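Local coordinates for PmbA-related protein (Thermotoga maritima, PDB 1VL4) that belongs to the PmbA/TldD family (peptidase U62) and is probably a metallopeptidase, although it has also been proposed as a modulator of DNA gyrase, at residues P152-K157 with G180-M185; E249-M254 with N411-L416; K19-A24 with N83-F88. One frame throughout, in Å; residues are numbered along the deposited sequence.

From the N terminus, interaction 3 comes first, closing a loop of 58 residues that consists mostly of strands and bringing helix 15-29 together with helix 84-93. Interaction 1 then closes a much shorter excursion of 22 residues between two neighbouring strands. Interaction 2 closes a loop of 156 residues, bringing the turn leading into helix 252-255 against helix 412-417. The three loops follow one another in series, neither nesting nor crossing. Interactions 1 and 3 share a sheet: strand 32-48, on which helix 15-29 packs, pairs with strand 148-167. Their centres are nevertheless about 42 Å apart. Interaction 2 lies across the chain's centre from interaction 1, with nearest atoms about 12 Å apart.

Interaction 1 of 3, residues P152-K157 with G180-M185; sequences PTVMYK and GFLFAM
Val154 and Ala184 face each other across two antiparallel strands, with Val154 CG2 4.0 Å from Ala184 CB. Together with Tyr156 and Leu182 they form the tightly packed side of the contact. Leu182 reaches back over the neighbouring strand: Leu182 CD1 lies 3.5 Å from Met155 O and 4.0 Å from Tyr156 CB, is placed at the edge of the tyrosine ring, and comes close to Val154 CG1. Helix 128-143 covers Val154 and Tyr156, while helix 210-223 covers Leu182 and Ala184, so this apolar layer is buried. The Tyr156 hydroxyl at its end is hydrogen-bonded to Asp158.

The opposite face, carrying Thr153, Met155, Lys157, Phe181, Phe183 and Met185, is looser and partly exposed. Both phenylalanines hold CG anti to the backbone N (chi1 164° in Phe181 and 165° in Phe183) and present ring edges to the other strand. Thr153 CG2 meets Phe183 CE2 at 3.9 Å, in the plane of that ring. Met155 SD similarly approaches the edge of the Phe181 ring, 4.2 Å from Phe181 CE2, a diagonal contact because the register partner of Met155 is Phe183. Lys157 leads its amino group away from the pair, toward a weak, long ion pair with Glu42.

Between the two faces, five backbone bonds hold the register. Met155 and Phe183 exchange a pair, Phe183 N to Met155 O at 2.8 Å and Met155 N to Phe183 O at 2.9 Å. Lys157 and Phe181 do the same, and Met185 N bonds to Thr153 O. Further backbone bonds, such as Tyr156 with Leu45 and Leu182 with Glu200, extend the ladder on both sides. The alternation of hydrogen-bonded and non-hydrogen-bonded pairs is that of a long beta hairpin, here strands 148-167 and 172-188 inside an antiparallel sheet whose buried face is backed by helices.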
loop_
_atom_site.group_PDB
_atom_site.type_symbol
_atom_site.label_atom_id
_atom_site.label_comp_id
_atom_site.label_asym_id
_atom_site.label_seq_id
_atom_site.Cartn_x
_atom_site.Cartn_y
_atom_site.Cartn_z
ATOM N N PRO A 152 11.785 -13.747 -14.113
ATOM C CA PRO A 152 12.125 -12.687 -13.170
ATOM C C PRO A 152 11.573 -12.950 -11.776
ATOM O O PRO A 152 12.126 -12.473 -10.792
ATOM C CB PRO A 152 11.441 -11.457 -13.778
ATOM C CG PRO A 152 11.109 -11.860 -15.212
ATOM C CD PRO A 152 10.855 -13.290 -15.161
ATOM N N THR A 153 10.470 -13.689 -11.706
ATOM C CA THR A 153 9.827 -13.957 -10.469
ATOM C C THR A 153 9.243 -15.356 -10.400
ATOM O O THR A 153 8.620 -15.832 -11.316
ATOM C CB THR A 153 8.734 -12.892 -10.173
ATOM O OG1 THR A 153 9.340 -11.619 -10.012
ATOM C CG2 THR A 153 7.988 -13.187 -8.889
ATOM N N VAL A 154 9.480 -16.000 -9.252
ATOM C CA VAL A 154 8.646 -17.105 -8.771
ATOM C C VAL A 154 8.311 -16.770 -7.328
ATOM O O VAL A 154 9.187 -16.393 -6.523
ATOM C CB VAL A 154 9.356 -18.469 -8.852
ATOM C CG1 VAL A 154 8.578 -19.537 -8.130
ATOM C CG2 VAL A 154 9.608 -18.873 -10.283
ATOM N N MET A 155 7.048 -16.866 -7.007
ATOM C CA MET A 155 6.613 -16.621 -5.658
ATOM C C MET A 155 5.733 -17.738 -5.074
ATOM O O MET A 155 4.756 -18.178 -5.663
ATOM C CB MET A 155 5.918 -15.279 -5.588
ATOM C CG MET A 155 5.797 -14.699 -4.177
ATOM S SD MET A 155 4.591 -13.364 -4.169
ATOM C CE MET A 155 5.351 -12.439 -5.570
ATOM N N TYR A 156 6.088 -18.123 -3.850
ATOM C CA TYR A 156 5.359 -19.079 -3.029
ATOM C C TYR A 156 4.804 -18.349 -1.792
ATOM O O TYR A 156 5.521 -17.585 -1.131
ATOM C CB TYR A 156 6.328 -20.221 -2.596
ATOM C CG TYR A 156 5.695 -21.177 -1.564
ATOM C CD1 TYR A 156 5.714 -20.877 -0.192
ATOM C CD2 TYR A 156 5.032 -22.338 -1.974
ATOM C CE1 TYR A 156 5.086 -21.700 0.747
ATOM C CE2 TYR A 156 4.450 -23.170 -1.060
ATOM C CZ TYR A 156 4.466 -22.844 0.315
ATOM O OH TYR A 156 3.834 -23.677 1.227
ATOM N N LYS A 157 3.582 -18.672 -1.412
ATOM C CA LYS A 157 3.067 -18.266 -0.149
ATOM C C LYS A 157 2.105 -19.269 0.480
ATOM O O LYS A 157 1.280 -19.847 -0.214
ATOM C CB LYS A 157 2.354 -16.909 -0.267
ATOM C CG LYS A 157 1.981 -16.369 1.118
ATOM C CD LYS A 157 1.608 -14.891 1.115
ATOM C CE LYS A 157 1.297 -14.417 2.523
ATOM N NZ LYS A 157 0.824 -12.986 2.514
ATOM N N GLY A 180 -2.599 -21.592 0.138
ATOM C CA GLY A 180 -1.324 -21.201 -0.459
ATOM C C GLY A 180 -1.491 -20.902 -1.926
ATOM O O GLY A 180 -2.562 -21.133 -2.507
ATOM N N PHE A 181 -0.385 -20.488 -2.521
ATOM C CA PHE A 181 -0.299 -19.811 -3.842
ATOM C C PHE A 181 1.108 -20.075 -4.336
ATOM O O PHE A 181 2.086 -20.062 -3.548
ATOM C CB PHE A 181 -0.585 -18.320 -3.544
ATOM C CG PHE A 181 -0.209 -17.333 -4.592
ATOM C CD1 PHE A 181 -1.143 -16.965 -5.578
ATOM C CD2 PHE A 181 1.004 -16.623 -4.512
ATOM C CE1 PHE A 181 -0.833 -15.943 -6.536
ATOM C CE2 PHE A 181 1.328 -15.632 -5.430
ATOM C CZ PHE A 181 0.382 -15.265 -6.451
ATOM N N LEU A 182 1.239 -20.382 -5.629
ATOM C CA LEU A 182 2.499 -20.458 -6.286
ATOM C C LEU A 182 2.321 -19.761 -7.620
ATOM O O LEU A 182 1.344 -20.034 -8.327
ATOM C CB LEU A 182 2.920 -21.896 -6.500
ATOM C CG LEU A 182 4.303 -22.207 -7.047
ATOM C CD1 LEU A 182 5.447 -21.538 -6.291
ATOM C CD2 LEU A 182 4.530 -23.729 -7.109
ATOM N N PHE A 183 3.281 -18.892 -7.942
ATOM C CA PHE A 183 3.207 -17.977 -9.079
ATOM C C PHE A 183 4.560 -18.014 -9.767
ATOM O O PHE A 183 5.615 -18.129 -9.139
ATOM C CB PHE A 183 2.871 -16.532 -8.626
ATOM C CG PHE A 183 3.134 -15.423 -9.694
ATOM C CD1 PHE A 183 2.128 -15.066 -10.605
ATOM C CD2 PHE A 183 4.339 -14.754 -9.755
ATOM C CE1 PHE A 183 2.322 -14.101 -11.532
ATOM C CE2 PHE A 183 4.549 -13.786 -10.707
ATOM C CZ PHE A 183 3.520 -13.441 -11.594
ATOM N N ALA A 184 4.534 -17.906 -11.085
ATOM C CA ALA A 184 5.748 -17.768 -11.863
ATOM C C ALA A 184 5.533 -16.805 -13.022
ATOM O O ALA A 184 4.429 -16.750 -13.601
ATOM C CB ALA A 184 6.188 -19.112 -12.386
ATOM N N MET A 185 6.579 -16.051 -13.344
ATOM C CA MET A 185 6.562 -15.137 -14.501
ATOM C C MET A 185 7.821 -15.357 -15.331
ATOM O O MET A 185 8.944 -15.363 -14.789
ATOM C CB MET A 185 6.452 -13.656 -14.058
ATOM C CG MET A 185 6.165 -12.700 -15.243
ATOM S SD MET A 185 7.156 -11.210 -15.146
ATOM C CE MET A 185 7.591 -10.877 -16.849
#

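Interaction 2 of 3, residues E249-M254 with N411-L416; sequences EMFIPM and NFLDLL
A Met-aromatic contact between Met250 and Phe412 lies at the centre of a buried apolar cluster in the C-terminal PmbA/TldA domain. The methionine runs past the phenylalanine in the opposite sense. Met250 CG, set between the backbone N and the carbonyl carbon (chi1 86°), lies over one face of the Phe412 ring, 4.1 Å from the centroid and 28° off the normal, a CH-pi contact. The sulfur lies obliquely, nearer the root of the ring, with Met250 SD 3.7 Å from Phe412 CB.

Phe251 approaches the same ring at its edge. Phe251 CD1 is 3.6 Å from Phe412 CE2, and Phe251 CB is equally near that carbon, while the two ring planes meet obliquely, at 43°. Phe412 opens a short helix, 412-417, whose N-cap is Asn411: Asn411 OD1 accepts from Leu413 N at 2.9 Å, on a lone pair in the carbonyl plane. Asn411 ND2, the side-chain nitrogen, is hydrogen-bonded to Glu384 OE2 and to Ser382 O, which fixes the cap from its other end. An alanine in place of Phe412 removes the ring, and would probably take away the face under Met250 CG and the edge that Phe251 meets, opening a gap beside Leu247.

One turn further along the helix, Leu416 CD1 meets Phe251 CE1 at 3.9 Å, the two side chains crossing at about a right angle. Met254 completes the contact from the following turn of its own segment, with Met254 SD 4.0 Å from Leu413 CD2.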
loop_
_atom_site.group_PDB
_atom_site.type_symbol
_atom_site.label_atom_id
_atom_site.label_comp_id
_atom_site.label_asym_id
_atom_site.label_seq_id
_atom_site.Cartn_x
_atom_site.Cartn_y
_atom_site.Cartn_z
ATOM N N GLU A 249 -13.112 -7.221 -10.641
ATOM C CA GLU A 249 -12.912 -6.540 -9.378
ATOM C C GLU A 249 -13.509 -5.157 -9.355
ATOM O O GLU A 249 -13.905 -4.678 -8.281
ATOM C CB GLU A 249 -11.421 -6.462 -9.044
ATOM C CG GLU A 249 -10.891 -7.890 -8.902
ATOM C CD GLU A 249 -9.965 -8.012 -7.774
ATOM O OE1 GLU A 249 -8.802 -7.604 -7.976
ATOM O OE2 GLU A 249 -10.422 -8.475 -6.692
ATOM N N MET A 250 -13.604 -4.512 -10.520
ATOM C CA MET A 250 -14.197 -3.165 -10.555
ATOM C C MET A 250 -15.725 -3.175 -10.336
ATOM O O MET A 250 -16.353 -2.137 -10.129
ATOM C CB MET A 250 -13.780 -2.450 -11.825
ATOM C CG MET A 250 -14.650 -2.707 -13.064
ATOM S SD MET A 250 -14.029 -1.702 -14.448
ATOM C CE MET A 250 -14.568 -0.039 -14.017
ATOM N N PHE A 251 -16.318 -4.363 -10.334
ATOM C CA PHE A 251 -17.738 -4.504 -10.040
ATOM C C PHE A 251 -18.000 -4.442 -8.529
ATOM O O PHE A 251 -19.093 -4.138 -8.081
ATOM C CB PHE A 251 -18.205 -5.841 -10.599
ATOM C CG PHE A 251 -19.699 -5.989 -10.694
ATOM C CD1 PHE A 251 -20.467 -5.052 -11.354
ATOM C CD2 PHE A 251 -20.328 -7.077 -10.128
ATOM C CE1 PHE A 251 -21.868 -5.206 -11.431
ATOM C CE2 PHE A 251 -21.694 -7.251 -10.217
ATOM C CZ PHE A 251 -22.468 -6.324 -10.876
ATOM N N ILE A 252 -16.982 -4.724 -7.746
ATOM C CA ILE A 252 -17.174 -4.930 -6.303
ATOM C C ILE A 252 -17.648 -3.640 -5.570
ATOM O O ILE A 252 -18.674 -3.679 -4.886
ATOM C CB ILE A 252 -15.935 -5.590 -5.678
ATOM C CG1 ILE A 252 -15.876 -7.076 -6.077
ATOM C CG2 ILE A 252 -15.935 -5.391 -4.145
ATOM C CD1 ILE A 252 -14.560 -7.818 -5.641
ATOM N N PRO A 253 -16.963 -2.492 -5.774
ATOM C CA PRO A 253 -17.511 -1.247 -5.192
ATOM C C PRO A 253 -18.932 -0.873 -5.660
ATOM O O PRO A 253 -19.710 -0.298 -4.891
ATOM C CB PRO A 253 -16.486 -0.178 -5.602
ATOM C CG PRO A 253 -15.232 -0.913 -6.002
ATOM C CD PRO A 253 -15.685 -2.264 -6.480
ATOM N N MET A 254 -19.299 -1.234 -6.897
ATOM C CA MET A 254 -20.634 -0.919 -7.451
ATOM C C MET A 254 -21.782 -1.582 -6.714
ATOM O O MET A 254 -22.893 -1.041 -6.634
ATOM C CB MET A 254 -20.735 -1.353 -8.924
ATOM C CG MET A 254 -19.569 -0.897 -9.755
ATOM S SD MET A 254 -19.839 -1.253 -11.482
ATOM C CE MET A 254 -18.419 -0.406 -12.162
ATOM N N ASN A 411 -17.049 0.810 -20.820
ATOM C CA ASN A 411 -17.708 0.844 -19.528
ATOM C C ASN A 411 -18.015 -0.589 -19.145
ATOM O O ASN A 411 -18.607 -1.316 -19.943
ATOM C CB ASN A 411 -19.014 1.624 -19.605
ATOM C CG ASN A 411 -19.606 1.903 -18.232
ATOM O OD1 ASN A 411 -20.165 1.011 -17.564
ATOM N ND2 ASN A 411 -19.497 3.155 -17.800
ATOM N N PHE A 412 -17.632 -0.969 -17.931
ATOM C CA PHE A 412 -17.856 -2.300 -17.403
ATOM C C PHE A 412 -19.326 -2.767 -17.528
ATOM O O PHE A 412 -19.566 -3.932 -17.837
ATOM C CB PHE A 412 -17.367 -2.401 -15.940
ATOM C CG PHE A 412 -17.327 -3.817 -15.429
ATOM C CD1 PHE A 412 -16.357 -4.697 -15.881
ATOM C CD2 PHE A 412 -18.324 -4.299 -14.582
ATOM C CE1 PHE A 412 -16.359 -6.036 -15.448
ATOM C CE2 PHE A 412 -18.334 -5.606 -14.162
ATOM C CZ PHE A 412 -17.351 -6.487 -14.613
ATOM N N LEU A 413 -20.290 -1.865 -17.325
ATOM C CA LEU A 413 -21.697 -2.246 -17.394
ATOM C C LEU A 413 -22.108 -2.590 -18.816
ATOM O O LEU A 413 -22.814 -3.566 -19.017
ATOM C CB LEU A 413 -22.625 -1.184 -16.803
ATOM C CG LEU A 413 -22.407 -0.907 -15.295
ATOM C CD1 LEU A 413 -23.471 0.066 -14.734
ATOM C CD2 LEU A 413 -22.347 -2.200 -14.495
ATOM N N ASP A 414 -21.627 -1.830 -19.786
ATOM C CA ASP A 414 -21.853 -2.139 -21.198
ATOM C C ASP A 414 -21.189 -3.454 -21.586
ATOM O O ASP A 414 -21.731 -4.211 -22.343
ATOM C CB ASP A 414 -21.292 -1.037 -22.096
ATOM C CG ASP A 414 -22.117 0.239 -22.047
ATOM O OD1 ASP A 414 -23.371 0.145 -22.041
ATOM O OD2 ASP A 414 -21.505 1.334 -22.032
ATOM N N LEU A 415 -19.995 -3.697 -21.087
ATOM C CA LEU A 415 -19.352 -5.000 -21.234
ATOM C C LEU A 415 -20.277 -6.146 -20.803
ATOM O O LEU A 415 -20.452 -7.111 -21.554
ATOM C CB LEU A 415 -18.070 -5.045 -20.403
ATOM C CG LEU A 415 -17.156 -6.236 -20.693
ATOM C CD1 LEU A 415 -15.699 -5.832 -20.596
ATOM C CD2 LEU A 415 -17.463 -7.411 -19.773
ATOM N N LEU A 416 -20.863 -6.020 -19.602
ATOM C CA LEU A 416 -21.791 -6.997 -19.073
ATOM C C LEU A 416 -22.955 -7.189 -20.010
ATOM O O LEU A 416 -23.418 -8.325 -20.175
ATOM C CB LEU A 416 -22.324 -6.625 -17.669
ATOM C CG LEU A 416 -21.311 -6.649 -16.516
ATOM C CD1 LEU A 416 -21.920 -6.140 -15.190
ATOM C CD2 LEU A 416 -20.683 -8.028 -16.355
#

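Interaction 3 of 3, residues K19-A24 with N83-F88; sequences KDRLFA and NPEKCF
Helices 19-24 and 84-88 cross at -48° with their axes 9.4 Å apart, closest in backbone terms where the CA atoms of Leu22 and Pro84 come within 6.0 Å. Leu22 carries the buried half of the contact. One branch does the touching: Leu22 CD2 lies 3.6 Å from Phe88 CB and also rests against Pro84 CB. Leu22 CD2 is also 3.4 Å from Pro84 O, a carbonyl already bonded to Phe88 N within the first turn of the second helix. The leucine thus fits against that turn between its opening residue and the residue four positions on, with the side chains of Leu22 and Phe88 sliding past each other in opposite directions.

Both helices pack on one antiparallel sheet, giving a two-layer alpha/beta arrangement in which helix 15-29 precedes strands 32-48, 51-69 and 72-78 and helix 84-93 follows them. Leu22 touches Ile35 and Ile65 of that sheet, and Phe88 touches Val67, so the same side chains that join the helices also seat them on the strands.

Away from the sheet the contact becomes more exposed. Arg21 crosses the Pro84 ring at about a right angle with the aliphatic root of its chain, Arg21 CB 3.6 Å from Pro84 CG. The chain bends at chi2 and chi3, and beyond the bends Arg21 NH2 lies 4.0 Å from Glu85 CB. The charges stay apart: Arg21 NH2 is 4.5 Å from Glu85 OE2, too far for a salt bridge, and as both residues are exposed any attraction between them is likely to be modest.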
loop_
_atom_site.group_PDB
_atom_site.type_symbol
_atom_site.label_atom_id
_atom_site.label_comp_id
_atom_site.label_asym_id
_atom_site.label_seq_id
_atom_site.Cartn_x
_atom_site.Cartn_y
_atom_site.Cartn_z
ATOM N N LYS A 19 -11.391 -11.821 27.547
ATOM C CA LYS A 19 -12.831 -11.748 27.207
ATOM C C LYS A 19 -13.747 -11.593 28.410
ATOM O O LYS A 19 -14.609 -10.703 28.445
ATOM C CB LYS A 19 -13.244 -12.996 26.383
ATOM C CG LYS A 19 -14.746 -13.183 26.168
ATOM C CD LYS A 19 -15.063 -14.587 25.675
ATOM C CE LYS A 19 -16.555 -14.810 25.567
ATOM N NZ LYS A 19 -16.914 -15.914 24.590
ATOM N N ASP A 20 -13.515 -12.424 29.425
ATOM C CA ASP A 20 -14.328 -12.436 30.620
ATOM C C ASP A 20 -14.216 -11.115 31.367
ATOM O O ASP A 20 -15.235 -10.578 31.836
ATOM C CB ASP A 20 -13.903 -13.587 31.553
ATOM C CG ASP A 20 -14.317 -14.971 31.032
ATOM O OD1 ASP A 20 -15.073 -15.086 30.031
ATOM O OD2 ASP A 20 -13.861 -15.959 31.633
ATOM N N ARG A 21 -12.990 -10.605 31.502
ATOM C CA ARG A 21 -12.794 -9.349 32.216
ATOM C C ARG A 21 -13.568 -8.249 31.489
ATOM O O ARG A 21 -14.280 -7.468 32.105
ATOM C CB ARG A 21 -11.307 -8.940 32.268
ATOM C CG ARG A 21 -10.348 -9.705 33.231
ATOM C CD ARG A 21 -10.399 -9.235 34.715
ATOM N NE ARG A 21 -10.223 -7.786 34.989
ATOM C CZ ARG A 21 -11.209 -6.883 35.128
ATOM N NH1 ARG A 21 -12.492 -7.224 34.965
ATOM N NH2 ARG A 21 -10.911 -5.612 35.414
ATOM N N LEU A 22 -13.383 -8.194 30.165
ATOM C CA LEU A 22 -14.042 -7.191 29.324
ATOM C C LEU A 22 -15.569 -7.257 29.374
ATOM O O LEU A 22 -16.221 -6.211 29.492
ATOM C CB LEU A 22 -13.590 -7.339 27.871
ATOM C CG LEU A 22 -12.206 -6.768 27.487
ATOM C CD1 LEU A 22 -12.010 -7.027 26.005
ATOM C CD2 LEU A 22 -12.097 -5.286 27.794
ATOM N N PHE A 23 -16.145 -8.469 29.278
ATOM C CA PHE A 23 -17.599 -8.615 29.414
ATOM C C PHE A 23 -18.128 -8.167 30.783
ATOM O O PHE A 23 -19.178 -7.547 30.888
ATOM C CB PHE A 23 -18.025 -10.059 29.164
ATOM C CG PHE A 23 -18.017 -10.480 27.725
ATOM C CD1 PHE A 23 -17.258 -9.814 26.739
ATOM C CD2 PHE A 23 -18.781 -11.563 27.338
ATOM C CE1 PHE A 23 -17.280 -10.271 25.412
ATOM C CE2 PHE A 23 -18.806 -12.008 26.047
ATOM C CZ PHE A 23 -18.071 -11.379 25.077
ATOM N N ALA A 24 -17.396 -8.468 31.842
ATOM C CA ALA A 24 -17.777 -8.009 33.177
ATOM C C ALA A 24 -17.743 -6.459 33.266
ATOM O O ALA A 24 -18.679 -5.812 33.763
ATOM C CB ALA A 24 -16.829 -8.634 34.204
ATOM N N ASN A 83 -3.986 -6.037 30.149
ATOM C CA ASN A 83 -4.649 -4.889 30.746
ATOM C C ASN A 83 -6.014 -4.695 30.096
ATOM O O ASN A 83 -6.228 -3.712 29.393
ATOM C CB ASN A 83 -3.813 -3.587 30.582
ATOM C CG ASN A 83 -2.461 -3.609 31.345
ATOM O OD1 ASN A 83 -2.343 -3.064 32.436
ATOM N ND2 ASN A 83 -1.449 -4.177 30.735
ATOM N N PRO A 84 -6.943 -5.627 30.336
ATOM C CA PRO A 84 -8.270 -5.430 29.744
ATOM C C PRO A 84 -8.969 -4.163 30.233
ATOM O O PRO A 84 -9.726 -3.557 29.475
ATOM C CB PRO A 84 -9.040 -6.692 30.171
ATOM C CG PRO A 84 -8.295 -7.176 31.434
ATOM C CD PRO A 84 -6.869 -6.867 31.142
ATOM N N GLU A 85 -8.754 -3.761 31.473
ATOM C CA GLU A 85 -9.469 -2.598 31.951
ATOM C C GLU A 85 -8.958 -1.318 31.282
ATOM O O GLU A 85 -9.756 -0.454 30.940
ATOM C CB GLU A 85 -9.466 -2.463 33.458
ATOM C CG GLU A 85 -10.162 -1.165 33.877
ATOM C CD GLU A 85 -10.465 -1.084 35.353
ATOM O OE1 GLU A 85 -9.519 -0.878 36.157
ATOM O OE2 GLU A 85 -11.663 -1.195 35.698
ATOM N N LYS A 86 -7.647 -1.209 31.071
ATOM C CA LYS A 86 -7.084 -0.097 30.293
ATOM C C LYS A 86 -7.589 -0.100 28.866
ATOM O O LYS A 86 -7.992 0.938 28.354
ATOM C CB LYS A 86 -5.538 -0.099 30.336
ATOM C CG LYS A 86 -5.062 0.179 31.735
ATOM C CD LYS A 86 -3.540 0.150 31.948
ATOM C CE LYS A 86 -3.238 0.383 33.442
ATOM N NZ LYS A 86 -2.070 1.266 33.666
ATOM N N CYS A 87 -7.574 -1.261 28.222
ATOM C CA CYS A 87 -8.157 -1.416 26.889
ATOM C C CYS A 87 -9.635 -0.984 26.799
ATOM O O CYS A 87 -10.028 -0.270 25.872
ATOM C CB CYS A 87 -8.085 -2.855 26.474
ATOM S SG CYS A 87 -6.411 -3.382 26.077
ATOM N N PHE A 88 -10.436 -1.439 27.762
ATOM C CA PHE A 88 -11.825 -1.094 27.821
ATOM C C PHE A 88 -11.997 0.405 28.018
ATOM O O PHE A 88 -12.769 1.050 27.305
ATOM C CB PHE A 88 -12.519 -1.916 28.927
ATOM C CG PHE A 88 -13.936 -1.510 29.187
ATOM C CD1 PHE A 88 -14.212 -0.510 30.102
ATOM C CD2 PHE A 88 -14.997 -2.128 28.504
ATOM C CE1 PHE A 88 -15.519 -0.110 30.380
ATOM C CE2 PHE A 88 -16.307 -1.733 28.768
ATOM C CZ PHE A 88 -16.563 -0.717 29.712
#